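Local coordinates for protein fructosamine deglycase FrlB (Bacillus subtilis, PDB 3EUA) that catalyses the conversion of a range of fructosamine 6-phosphates into glucose 6-phosphate and a free amino acid, working as a homooctamer, at residues Leu103-Thr108 with Tyr142-Gly147; Tyr121-Asp126 with Tyr138-Gln143; Lys23-Val28 with Gln150-Asn155; Gly35-Met40 with Ser56-Ala61. All coordinates share one frame; numbering follows the deposited sequence.

Interaction 1: residues Leu103-Thr108 with Tyr142-Gly147; sequences LTIAMT and YQIVFG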
loop_
_atom_site.group_PDB
_atom_site.type_symbol
_atom_site.label_atom_id
_atom_site.label_comp_id
_atom_site.label_asym_id
_atom_site.label_seq_id
_atom_site.Cartn_x
_atom_site.Cartn_y
_atom_site.Cartn_z
ATOM N N LEU A 103 15.470 -1.032 18.613
ATOM C CA LEU A 103 14.658 -1.294 19.782
ATOM C C LEU A 103 13.439 -2.028 19.228
ATOM O O LEU A 103 12.802 -1.551 18.286
ATOM C CB LEU A 103 14.234 0.015 20.446
ATOM C CG LEU A 103 13.275 -0.038 21.638
ATOM C CD1 LEU A 103 13.868 -0.832 22.789
ATOM C CD2 LEU A 103 12.939 1.399 22.052
ATOM N N THR A 104 13.129 -3.196 19.783
ATOM C CA THR A 104 12.020 -4.003 19.299
ATOM C C THR A 104 10.974 -4.289 20.348
ATOM O O THR A 104 11.293 -4.637 21.483
ATOM C CB THR A 104 12.516 -5.386 18.752
ATOM O OG1 THR A 104 13.292 -6.063 19.737
ATOM C CG2 THR A 104 13.345 -5.200 17.505
ATOM N N ILE A 105 9.716 -4.145 19.941
ATOM C CA ILE A 105 8.603 -4.455 20.801
ATOM C C ILE A 105 7.634 -5.297 19.974
ATOM O O ILE A 105 7.254 -4.899 18.885
ATOM C CB ILE A 105 7.925 -3.200 21.357
ATOM C CG1 ILE A 105 6.752 -3.630 22.245
ATOM C CG2 ILE A 105 7.484 -2.288 20.188
ATOM C CD1 ILE A 105 6.226 -2.583 23.229
ATOM N N ALA A 106 7.267 -6.465 20.496
ATOM C CA ALA A 106 6.371 -7.358 19.831
ATOM C C ALA A 106 5.074 -7.493 20.595
ATOM O O ALA A 106 5.091 -7.583 21.829
ATOM C CB ALA A 106 7.048 -8.750 19.694
HETATM N N MSE A 107 3.965 -7.453 19.851
HETATM C CA MSE A 107 2.658 -7.697 20.382
HETATM C C MSE A 107 2.276 -9.126 19.992
HETATM O O MSE A 107 2.591 -9.571 18.881
HETATM C CB MSE A 107 1.657 -6.756 19.778
HETATM C CG MSE A 107 1.971 -5.322 20.008
HETATM SE SE MSE A 107 0.619 -4.251 19.110
HETATM C CE MSE A 107 -0.729 -4.886 19.985
ATOM N N THR A 108 1.636 -9.865 20.898
ATOM C CA THR A 108 1.217 -11.197 20.606
ATOM C C THR A 108 0.143 -11.637 21.599
ATOM O O THR A 108 -0.058 -11.003 22.626
ATOM C CB THR A 108 2.438 -12.129 20.652
ATOM O OG1 THR A 108 2.057 -13.440 20.233
ATOM C CG2 THR A 108 3.090 -12.159 22.081
ATOM N N TYR A 142 -2.247 1.059 20.053
ATOM C CA TYR A 142 -2.378 2.486 20.325
ATOM C C TYR A 142 -1.756 2.916 21.677
ATOM O O TYR A 142 -1.242 4.025 21.803
ATOM C CB TYR A 142 -3.832 2.977 20.213
ATOM C CG TYR A 142 -4.315 3.351 18.825
ATOM C CD1 TYR A 142 -3.427 3.562 17.750
ATOM C CD2 TYR A 142 -5.638 3.754 18.642
ATOM C CE1 TYR A 142 -3.886 3.995 16.501
ATOM C CE2 TYR A 142 -6.117 4.202 17.381
ATOM C CZ TYR A 142 -5.237 4.299 16.326
ATOM O OH TYR A 142 -5.679 4.738 15.120
ATOM N N GLN A 143 -1.812 2.076 22.699
ATOM C CA GLN A 143 -1.125 2.411 23.952
ATOM C C GLN A 143 0.369 2.653 23.660
ATOM O O GLN A 143 0.975 3.647 24.123
ATOM C CB GLN A 143 -1.286 1.286 24.978
ATOM C CG GLN A 143 -2.706 1.006 25.467
ATOM C CD GLN A 143 -2.773 -0.210 26.382
ATOM O OE1 GLN A 143 -1.865 -0.442 27.167
ATOM N NE2 GLN A 143 -3.863 -0.973 26.304
ATOM N N ILE A 144 0.955 1.752 22.870
ATOM C CA ILE A 144 2.356 1.857 22.469
ATOM C C ILE A 144 2.617 3.104 21.611
ATOM O O ILE A 144 3.560 3.881 21.857
ATOM C CB ILE A 144 2.805 0.618 21.649
ATOM C CG1 ILE A 144 2.664 -0.670 22.496
ATOM C CG2 ILE A 144 4.247 0.799 21.175
ATOM C CD1 ILE A 144 2.934 -2.035 21.764
ATOM N N VAL A 145 1.786 3.279 20.582
ATOM C CA VAL A 145 1.942 4.377 19.620
ATOM C C VAL A 145 1.769 5.758 20.264
ATOM O O VAL A 145 2.668 6.596 20.169
ATOM C CB VAL A 145 0.998 4.173 18.414
ATOM C CG1 VAL A 145 0.882 5.403 17.521
ATOM C CG2 VAL A 145 1.490 2.974 17.627
ATOM N N PHE A 146 0.652 5.991 20.941
ATOM C CA PHE A 146 0.447 7.297 21.594
ATOM C C PHE A 146 1.395 7.505 22.754
ATOM O O PHE A 146 1.800 8.635 23.034
ATOM C CB PHE A 146 -0.993 7.496 22.049
ATOM C CG PHE A 146 -1.943 7.789 20.903
ATOM C CD1 PHE A 146 -2.136 9.087 20.455
ATOM C CD2 PHE A 146 -2.617 6.769 20.272
ATOM C CE1 PHE A 146 -2.987 9.339 19.382
ATOM C CE2 PHE A 146 -3.466 7.021 19.220
ATOM C CZ PHE A 146 -3.643 8.310 18.777
ATOM N N GLY A 147 1.743 6.413 23.424
ATOM C CA GLY A 147 2.706 6.466 24.517
ATOM C C GLY A 147 4.071 6.893 24.007
ATOM O O GLY A 147 4.713 7.701 24.637
#

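Interaction 2: residues Tyr121-Asp126 with Tyr138-Gln143; sequences YVAQYD and YGVLYQ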
loop_
_atom_site.group_PDB
_atom_site.type_symbol
_atom_site.label_atom_id
_atom_site.label_comp_id
_atom_site.label_asym_id
_atom_site.label_seq_id
_atom_site.Cartn_x
_atom_site.Cartn_y
_atom_site.Cartn_z
ATOM N N TYR A 121 11.108 -6.276 23.971
ATOM C CA TYR A 121 9.942 -5.996 24.800
ATOM C C TYR A 121 8.746 -6.742 24.210
ATOM O O TYR A 121 8.638 -6.868 22.994
ATOM C CB TYR A 121 9.648 -4.489 24.844
ATOM C CG TYR A 121 10.663 -3.678 25.623
ATOM C CD1 TYR A 121 11.796 -3.160 24.997
ATOM C CD2 TYR A 121 10.488 -3.433 26.992
ATOM C CE1 TYR A 121 12.708 -2.424 25.692
ATOM C CE2 TYR A 121 11.428 -2.711 27.704
ATOM C CZ TYR A 121 12.522 -2.204 27.036
ATOM O OH TYR A 121 13.466 -1.478 27.705
ATOM N N VAL A 122 7.868 -7.239 25.076
ATOM C CA VAL A 122 6.694 -7.975 24.674
ATOM C C VAL A 122 5.468 -7.414 25.354
ATOM O O VAL A 122 5.474 -7.210 26.550
ATOM C CB VAL A 122 6.795 -9.468 25.049
ATOM C CG1 VAL A 122 5.492 -10.198 24.662
ATOM C CG2 VAL A 122 7.996 -10.118 24.362
ATOM N N ALA A 123 4.416 -7.171 24.580
ATOM C CA ALA A 123 3.166 -6.660 25.096
ATOM C C ALA A 123 2.064 -7.595 24.623
ATOM O O ALA A 123 1.864 -7.778 23.443
ATOM C CB ALA A 123 2.943 -5.252 24.569
ATOM N N GLN A 124 1.344 -8.201 25.524
ATOM C CA GLN A 124 0.321 -9.085 25.071
ATOM C C GLN A 124 -0.954 -8.306 24.918
ATOM O O GLN A 124 -1.088 -7.181 25.412
ATOM C CB GLN A 124 0.053 -10.157 26.085
ATOM C CG GLN A 124 1.214 -10.974 26.543
ATOM C CD GLN A 124 0.758 -11.810 27.729
ATOM O OE1 GLN A 124 -0.340 -12.381 27.707
ATOM N NE2 GLN A 124 1.556 -11.844 28.769
ATOM N N TYR A 125 -1.901 -8.919 24.240
ATOM C CA TYR A 125 -3.216 -8.324 24.092
ATOM C C TYR A 125 -4.241 -9.401 24.334
ATOM O O TYR A 125 -3.912 -10.593 24.273
ATOM C CB TYR A 125 -3.348 -7.702 22.702
ATOM C CG TYR A 125 -3.213 -8.612 21.476
ATOM C CD1 TYR A 125 -4.276 -9.397 21.041
ATOM C CD2 TYR A 125 -2.060 -8.594 20.701
ATOM C CE1 TYR A 125 -4.173 -10.190 19.928
ATOM C CE2 TYR A 125 -1.943 -9.386 19.553
ATOM C CZ TYR A 125 -2.994 -10.169 19.161
ATOM O OH TYR A 125 -2.905 -10.937 18.034
ATOM N N ASP A 126 -5.458 -8.987 24.648
ATOM C CA ASP A 126 -6.516 -9.938 24.902
ATOM C C ASP A 126 -7.325 -10.125 23.625
ATOM O O ASP A 126 -7.361 -9.259 22.748
ATOM C CB ASP A 126 -7.293 -9.570 26.138
ATOM C CG ASP A 126 -6.495 -9.878 27.397
ATOM O OD1 ASP A 126 -5.457 -10.585 27.298
ATOM O OD2 ASP A 126 -6.914 -9.494 28.487
ATOM N N TYR A 138 -5.677 -3.890 18.592
ATOM C CA TYR A 138 -5.722 -2.467 18.234
ATOM C C TYR A 138 -5.513 -1.544 19.451
ATOM O O TYR A 138 -4.877 -0.453 19.334
ATOM C CB TYR A 138 -7.046 -2.126 17.604
ATOM C CG TYR A 138 -7.218 -2.452 16.122
ATOM C CD1 TYR A 138 -6.726 -1.587 15.157
ATOM C CD2 TYR A 138 -7.968 -3.545 15.708
ATOM C CE1 TYR A 138 -6.903 -1.820 13.811
ATOM C CE2 TYR A 138 -8.172 -3.797 14.325
ATOM C CZ TYR A 138 -7.621 -2.931 13.389
ATOM O OH TYR A 138 -7.802 -3.151 12.044
ATOM N N GLY A 139 -6.055 -1.952 20.607
ATOM C CA GLY A 139 -5.939 -1.156 21.844
ATOM C C GLY A 139 -4.526 -1.037 22.315
ATOM O O GLY A 139 -4.037 0.061 22.557
ATOM N N VAL A 140 -3.866 -2.185 22.431
ATOM C CA VAL A 140 -2.482 -2.258 22.911
ATOM C C VAL A 140 -1.552 -1.531 21.960
ATOM O O VAL A 140 -0.636 -0.870 22.389
ATOM C CB VAL A 140 -2.043 -3.752 23.117
ATOM C CG1 VAL A 140 -0.534 -3.901 23.251
ATOM C CG2 VAL A 140 -2.783 -4.385 24.342
ATOM N N LEU A 141 -1.809 -1.656 20.665
ATOM C CA LEU A 141 -0.991 -0.981 19.656
ATOM C C LEU A 141 -1.054 0.531 19.855
ATOM O O LEU A 141 -0.024 1.218 19.817
ATOM C CB LEU A 141 -1.441 -1.366 18.247
ATOM C CG LEU A 141 -0.727 -0.687 17.064
ATOM C CD1 LEU A 141 0.768 -0.640 17.289
ATOM C CD2 LEU A 141 -1.076 -1.438 15.762
ATOM N N TYR A 142 -2.247 1.059 20.053
ATOM C CA TYR A 142 -2.378 2.486 20.325
ATOM C C TYR A 142 -1.756 2.916 21.677
ATOM O O TYR A 142 -1.242 4.025 21.803
ATOM C CB TYR A 142 -3.832 2.977 20.213
ATOM C CG TYR A 142 -4.315 3.351 18.825
ATOM C CD1 TYR A 142 -3.427 3.562 17.750
ATOM C CD2 TYR A 142 -5.638 3.754 18.642
ATOM C CE1 TYR A 142 -3.886 3.995 16.501
ATOM C CE2 TYR A 142 -6.117 4.202 17.381
ATOM C CZ TYR A 142 -5.237 4.299 16.326
ATOM O OH TYR A 142 -5.679 4.738 15.120
ATOM N N GLN A 143 -1.812 2.076 22.699
ATOM C CA GLN A 143 -1.125 2.411 23.952
ATOM C C GLN A 143 0.369 2.653 23.660
ATOM O O GLN A 143 0.975 3.647 24.123
ATOM C CB GLN A 143 -1.286 1.286 24.978
ATOM C CG GLN A 143 -2.706 1.006 25.467
ATOM C CD GLN A 143 -2.773 -0.210 26.382
ATOM O OE1 GLN A 143 -1.865 -0.442 27.167
ATOM N NE2 GLN A 143 -3.863 -0.973 26.304
#

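Interaction 3: residues Lys23-Val28 with Gln150-Asn155; sequences KTIDHV and QVLENN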
loop_
_atom_site.group_PDB
_atom_site.type_symbol
_atom_site.label_atom_id
_atom_site.label_comp_id
_atom_site.label_asym_id
_atom_site.label_seq_id
_atom_site.Cartn_x
_atom_site.Cartn_y
_atom_site.Cartn_z
ATOM N N LYS A 23 15.643 8.084 25.260
ATOM C CA LYS A 23 16.263 7.403 24.140
ATOM C C LYS A 23 16.104 8.233 22.886
ATOM O O LYS A 23 15.199 9.061 22.768
ATOM C CB LYS A 23 15.673 6.006 23.918
ATOM C CG LYS A 23 16.061 4.965 24.955
ATOM C CD LYS A 23 15.417 3.642 24.593
ATOM C CE LYS A 23 15.776 2.507 25.544
ATOM N NZ LYS A 23 14.755 1.395 25.454
ATOM N N THR A 24 17.010 8.025 21.952
ATOM C CA THR A 24 16.944 8.777 20.716
ATOM C C THR A 24 16.455 7.833 19.655
ATOM O O THR A 24 17.148 6.914 19.270
ATOM C CB THR A 24 18.290 9.332 20.326
ATOM O OG1 THR A 24 19.127 8.249 19.905
ATOM C CG2 THR A 24 18.921 10.097 21.525
ATOM N N ILE A 25 15.257 8.092 19.177
ATOM C CA ILE A 25 14.611 7.289 18.146
ATOM C C ILE A 25 14.235 8.242 17.033
ATOM O O ILE A 25 13.569 9.246 17.287
ATOM C CB ILE A 25 13.289 6.635 18.620
ATOM C CG1 ILE A 25 13.486 5.679 19.806
ATOM C CG2 ILE A 25 12.664 5.886 17.485
ATOM C CD1 ILE A 25 14.509 4.550 19.566
ATOM N N ASP A 26 14.635 7.950 15.801
ATOM C CA ASP A 26 14.273 8.817 14.690
ATOM C C ASP A 26 13.425 8.118 13.628
ATOM O O ASP A 26 13.059 8.748 12.632
ATOM C CB ASP A 26 15.521 9.444 14.044
ATOM C CG ASP A 26 16.454 8.438 13.360
ATOM O OD1 ASP A 26 16.103 7.281 13.104
ATOM O OD2 ASP A 26 17.595 8.846 13.053
ATOM N N HIS A 27 13.119 6.835 13.827
ATOM C CA HIS A 27 12.393 6.062 12.817
ATOM C C HIS A 27 11.581 4.971 13.490
ATOM O O HIS A 27 12.104 4.259 14.329
ATOM C CB HIS A 27 13.421 5.381 11.861
ATOM C CG HIS A 27 12.938 5.121 10.454
ATOM N ND1 HIS A 27 13.664 5.509 9.342
ATOM C CD2 HIS A 27 11.824 4.512 9.977
ATOM C CE1 HIS A 27 13.020 5.138 8.248
ATOM N NE2 HIS A 27 11.899 4.536 8.604
ATOM N N VAL A 28 10.300 4.843 13.112
ATOM C CA VAL A 28 9.459 3.756 13.583
ATOM C C VAL A 28 9.143 2.837 12.375
ATOM O O VAL A 28 8.863 3.334 11.282
ATOM C CB VAL A 28 8.137 4.246 14.209
ATOM C CG1 VAL A 28 7.334 3.046 14.659
ATOM C CG2 VAL A 28 8.406 5.119 15.419
ATOM N N GLN A 150 4.072 10.496 23.206
ATOM C CA GLN A 150 4.069 11.312 24.431
ATOM C C GLN A 150 5.479 11.334 25.066
ATOM O O GLN A 150 6.008 12.421 25.401
ATOM C CB GLN A 150 3.004 10.814 25.400
ATOM C CG GLN A 150 2.718 11.748 26.601
ATOM C CD GLN A 150 3.803 11.742 27.635
ATOM O OE1 GLN A 150 4.388 10.700 27.940
ATOM N NE2 GLN A 150 4.059 12.899 28.215
ATOM N N VAL A 151 6.104 10.164 25.195
ATOM C CA VAL A 151 7.441 10.051 25.799
ATOM C C VAL A 151 8.552 10.743 24.995
ATOM O O VAL A 151 9.368 11.476 25.564
ATOM C CB VAL A 151 7.829 8.556 26.064
ATOM C CG1 VAL A 151 9.316 8.412 26.426
ATOM C CG2 VAL A 151 6.930 7.946 27.165
ATOM N N LEU A 152 8.553 10.557 23.684
ATOM C CA LEU A 152 9.614 11.105 22.841
ATOM C C LEU A 152 9.392 12.519 22.337
ATOM O O LEU A 152 10.353 13.242 22.127
ATOM C CB LEU A 152 9.861 10.156 21.652
ATOM C CG LEU A 152 10.376 8.747 22.012
ATOM C CD1 LEU A 152 10.467 7.876 20.799
ATOM C CD2 LEU A 152 11.735 8.816 22.755
ATOM N N GLU A 153 8.141 12.916 22.137
ATOM C CA GLU A 153 7.852 14.247 21.606
ATOM C C GLU A 153 6.924 15.103 22.439
ATOM O O GLU A 153 6.568 16.190 22.005
ATOM C CB GLU A 153 7.228 14.114 20.211
ATOM C CG GLU A 153 8.124 13.550 19.172
ATOM C CD GLU A 153 7.440 13.511 17.819
ATOM O OE1 GLU A 153 6.291 14.007 17.694
ATOM O OE2 GLU A 153 8.053 12.979 16.885
ATOM N N ASN A 154 6.568 14.652 23.639
ATOM C CA ASN A 154 5.635 15.395 24.511
ATOM C C ASN A 154 4.286 15.608 23.813
ATOM O O ASN A 154 3.609 16.621 24.016
ATOM C CB ASN A 154 6.212 16.737 25.012
ATOM C CG ASN A 154 7.413 16.563 25.935
ATOM N N ASN A 155 3.897 14.641 22.981
ATOM C CA ASN A 155 2.617 14.713 22.280
ATOM C C ASN A 155 1.539 14.782 23.327
ATOM O O ASN A 155 1.604 14.072 24.322
ATOM C CB ASN A 155 2.402 13.521 21.343
ATOM C CG ASN A 155 1.083 13.619 20.557
ATOM O OD1 ASN A 155 0.038 13.189 21.028
ATOM N ND2 ASN A 155 1.153 14.144 19.336
#

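Interaction 4: residues Gly35-Met40 with Ser56-Ala61; sequences GSSAIM and SDLYSA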
loop_
_atom_site.group_PDB
_atom_site.type_symbol
_atom_site.label_atom_id
_atom_site.label_comp_id
_atom_site.label_asym_id
_atom_site.label_seq_id
_atom_site.Cartn_x
_atom_site.Cartn_y
_atom_site.Cartn_z
ATOM N N GLY A 35 -3.216 -9.866 8.331
ATOM C CA GLY A 35 -4.111 -9.217 9.283
ATOM C C GLY A 35 -3.382 -8.416 10.332
ATOM O O GLY A 35 -3.846 -7.330 10.766
ATOM N N SER A 36 -2.250 -8.945 10.779
ATOM C CA SER A 36 -1.448 -8.230 11.803
ATOM C C SER A 36 -0.770 -7.001 11.258
ATOM O O SER A 36 -0.428 -6.140 12.045
ATOM C CB SER A 36 -0.428 -9.135 12.469
ATOM O OG SER A 36 -1.119 -10.020 13.314
ATOM N N SER A 37 -0.504 -6.967 9.949
ATOM C CA SER A 37 0.060 -5.785 9.305
ATOM C C SER A 37 -1.072 -4.794 9.146
ATOM O O SER A 37 -0.893 -3.604 9.415
ATOM C CB SER A 37 0.643 -6.112 7.946
ATOM O OG SER A 37 1.166 -4.963 7.294
ATOM N N ALA A 38 -2.256 -5.283 8.743
ATOM C CA ALA A 38 -3.407 -4.381 8.517
ATOM C C ALA A 38 -3.772 -3.561 9.743
ATOM O O ALA A 38 -4.154 -2.403 9.616
ATOM C CB ALA A 38 -4.605 -5.155 8.052
ATOM N N ILE A 39 -3.661 -4.142 10.938
ATOM C CA ILE A 39 -4.014 -3.394 12.153
ATOM C C ILE A 39 -3.084 -2.215 12.410
ATOM O O ILE A 39 -3.376 -1.378 13.245
ATOM C CB ILE A 39 -4.070 -4.258 13.447
ATOM C CG1 ILE A 39 -2.666 -4.605 13.990
ATOM C CG2 ILE A 39 -4.982 -5.494 13.250
ATOM C CD1 ILE A 39 -2.737 -5.104 15.457
HETATM N N MSE A 40 -1.956 -2.156 11.713
HETATM C CA MSE A 40 -1.004 -1.058 11.900
HETATM C C MSE A 40 -1.200 0.165 11.014
HETATM O O MSE A 40 -0.530 1.193 11.212
HETATM C CB MSE A 40 0.414 -1.568 11.719
HETATM C CG MSE A 40 0.886 -2.429 12.898
HETATM SE SE MSE A 40 2.519 -3.357 12.544
HETATM C CE MSE A 40 2.398 -4.494 14.074
ATOM N N SER A 56 8.126 7.260 9.872
ATOM C CA SER A 56 7.374 6.015 10.015
ATOM C C SER A 56 7.275 5.286 8.672
ATOM O O SER A 56 7.048 5.919 7.625
ATOM C CB SER A 56 5.949 6.265 10.545
ATOM O OG SER A 56 5.218 7.152 9.689
ATOM N N ASP A 57 7.487 3.970 8.694
ATOM C CA ASP A 57 7.324 3.124 7.524
ATOM C C ASP A 57 6.594 1.836 7.955
ATOM O O ASP A 57 6.603 1.454 9.122
ATOM C CB ASP A 57 8.649 2.811 6.824
ATOM C CG ASP A 57 9.172 3.958 5.979
ATOM O OD1 ASP A 57 8.514 4.326 4.995
ATOM O OD2 ASP A 57 10.291 4.440 6.244
ATOM N N LEU A 58 5.914 1.214 7.003
ATOM C CA LEU A 58 5.155 0.007 7.248
ATOM C C LEU A 58 5.429 -0.991 6.182
ATOM O O LEU A 58 5.360 -0.662 5.001
ATOM C CB LEU A 58 3.669 0.352 7.257
ATOM C CG LEU A 58 2.632 -0.725 7.620
ATOM C CD1 LEU A 58 1.444 -0.089 8.262
ATOM C CD2 LEU A 58 2.159 -1.542 6.439
ATOM N N TYR A 59 5.743 -2.221 6.571
ATOM C CA TYR A 59 6.031 -3.281 5.591
ATOM C C TYR A 59 5.544 -4.606 6.073
ATOM O O TYR A 59 5.430 -4.831 7.275
ATOM C CB TYR A 59 7.541 -3.473 5.365
ATOM C CG TYR A 59 8.303 -2.226 4.993
ATOM C CD1 TYR A 59 8.244 -1.710 3.706
ATOM C CD2 TYR A 59 9.088 -1.562 5.937
ATOM C CE1 TYR A 59 8.930 -0.536 3.386
ATOM C CE2 TYR A 59 9.795 -0.411 5.606
ATOM C CZ TYR A 59 9.707 0.105 4.335
ATOM O OH TYR A 59 10.379 1.281 4.002
ATOM N N SER A 60 5.274 -5.485 5.125
ATOM C CA SER A 60 4.973 -6.867 5.407
ATOM C C SER A 60 6.334 -7.397 5.901
ATOM O O SER A 60 7.370 -6.896 5.456
ATOM C CB SER A 60 4.510 -7.592 4.146
ATOM O OG SER A 60 4.128 -8.926 4.448
ATOM N N ALA A 61 6.354 -8.361 6.811
ATOM C CA ALA A 61 7.634 -8.790 7.437
ATOM C C ALA A 61 8.734 -9.257 6.512
ATOM O O ALA A 61 9.897 -8.934 6.730
ATOM C CB ALA A 61 7.382 -9.850 8.484
#

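Interaction 1: residues Leu103-Thr108 with Tyr142-Gly147
I144 carries CG1 anti to its carbonyl carbon (chi1 -61°) and runs on extended to CD1, while I105 holds CG1 anti to its backbone N (chi1 180°), and these two settings send the isoleucine ends straight at each other. The result is a helix-on-sheet contact in the Rossmann-like alpha/beta fold of the first SIS domain, with helix 137-153 lying against strand 103-108 of the parallel five-stranded sheet. The backbones stay well apart, 9.0 Å between I105 CA and I144 CA, and the two side chains span that gap tip to tip, CD1 of I105 standing 3.6 Å from CD1 of I144. M107, two residues further along the same face of the strand, passes I144 in the opposite direction and lays its chain against the same methyl, with M107 CG 3.8 Å from I144 CD1. I144 therefore fills the space between two successive inward-facing strand residues, and it also touches I79 on the adjacent strand 76-82. The contact is wholly apolar and buried. The far side of the helix is aromatic: the edge of the F146 ring stands on one face of Y142, with F146 CE2 3.7 Å above that ring plane, and both rings turn toward helices 41-50 and 158-190. The selenomethionine M107 bends at chi3, its SE 4.2 Å from I144 CD1.

Interaction 2: residues Tyr121-Asp126 with Tyr138-Gln143
V140 points its fork at the strand, and the two methyls lean to different side chains. CG1 stands anti to the backbone N (chi1 165°) and meets the inward-facing methyl of A123, V140 CG1 to A123 CB being 4.0 Å. The other methyl is swung toward the end of the strand, where V140 CG2 lies 3.7 Å from Y125 CB. The same V140 CG2 is 3.4 Å from the backbone oxygen Q124 O. Y125 starts out toward the helix but turns off at once: with chi1 at 61° its ring leads away, leaving CB as the part that touches, and the hydroxyl is hydrogen-bonded to H83 ND1. Q124 contributes its carbonyl while its CB points away from the helix. This is where one of the two outermost strands within the chain, 121-124, leaves the SIS sheet and the chain loops back as helix 137-153 to cover it; A123 is itself hydrogen-bonded through its backbone to A106 and T108 on the neighbouring strand. With an alanine in place of V140 both methyls go, and the CB atoms of A123 and Y125 would probably lose their packing partner on the helix, opening a gap there. The spacing is close, Y125 CA and V140 CA lying 6.2 Å apart, a distance that one short branched side chain can fill. M107 of strand 103-108 also touches V140.

Interaction 3: residues Lys23-Val28 with Gln150-Asn155
K23 meets the helix end through its backbone: its carbonyl oxygen O lies 3.5 Å from L152 CD2, a methyl resting against a polar atom. The lysine side chain runs out extended and its end leads away from the helix. I25, the next residue of the segment to touch, brings in the apolar part of the contact. Its CB lies 3.8 Å from L152 CD1 and its CG1 3.9 Å from the same methyl, so the leucine comes against the branch point of the isoleucine rather than its end, and the two side chains cross obliquely. L152 thus divides its fork, CD2 to the K23 carbonyl and CD1 to I25, having CG anti to its carbonyl carbon (chi1 -63°). Both I25 and L152 also touch L20 of helix 11-20, which adds a third apolar partner. D26, just before strand 27-32, already bonds through its backbone to N55 and K75, and the strand begins at H27. The contact therefore closes the run-in to strand 27-32 against the C-terminal end of helix 137-153, in the three-layer alpha-beta-alpha sandwich of the SIS fold, whose sheet is parallel. H27 stacks its ring on F29 and gives NE2 to D57 OD2, while V28 turns to L77 and I79 of strand 76-82. E153, the last helical residue, is held by S51, S53 and K52 N; the helix ends at N154, which takes positive phi (59°), and the N155 side chain caps K157 N through OD1.

Interaction 4: residues Gly35-Met40 with Ser56-Ala61
The carbonyl group of M40 is the flat group in this contact, and one of its faces receives a methyl of L58. CD1 of L58 is 3.8 Å from M40 C and equally 3.8 Å from M40 O, standing almost directly above the carbonyl plane. The ring of Y59 starts away from the helix and gives neither face to it; its hydroxyl bonds D48 of the second subunit. L58 splits its two methyls between S37 of the short helix and M40 just past it. CD1 also packs on the root of the selenomethionine, 3.9 Å from M40 CB, and CD2 lies 3.7 Å from S37 OG. S37 holds OG anti to its backbone N (chi1 179°), which turns the hydroxyl to the strand, yet OG remains 4.3 Å from Y59 O, too far for a bond. Helix 35-38 follows strand 27-32 of the SIS sheet directly, so the contact lies by the carboxyl ends of the strands, the side where SIS domains generally bind their phosphosugars. D57 and Y59, which alternate with L58 along strand 55-60, meet the second subunit: D57 OD1 makes a salt bridge with K44 of the second subunit, and S60 OG, at the strand end, bonds E231 of that subunit. Within the chain, M40 reaches F30 and A32 of strand 27-32 and L141 of helix 137-153, and L58 touches Y41 of helix 41-50.

Three of the four contacts use helix 137-153, met in turn by strand 121-124 (interaction 2), strand 103-108 (interaction 1) and the run-in to strand 27-32 (interaction 3), so one helix is fastened along its length to the same parallel sheet. Interactions 1 and 2 are buried and adjoin, A106 N and A106 O pairing with Y121 O and A123 N. Interaction 1 is purely apolar, while 2, 3 and 4 each add a methyl against a backbone carbonyl; 3 alone lies at the surface. Interaction 4, buried, joins a short helix to the opposite outer strand, beside the second subunit, and meets interaction 2 where L141 CD2 packs on M40 CG at 3.6 Å.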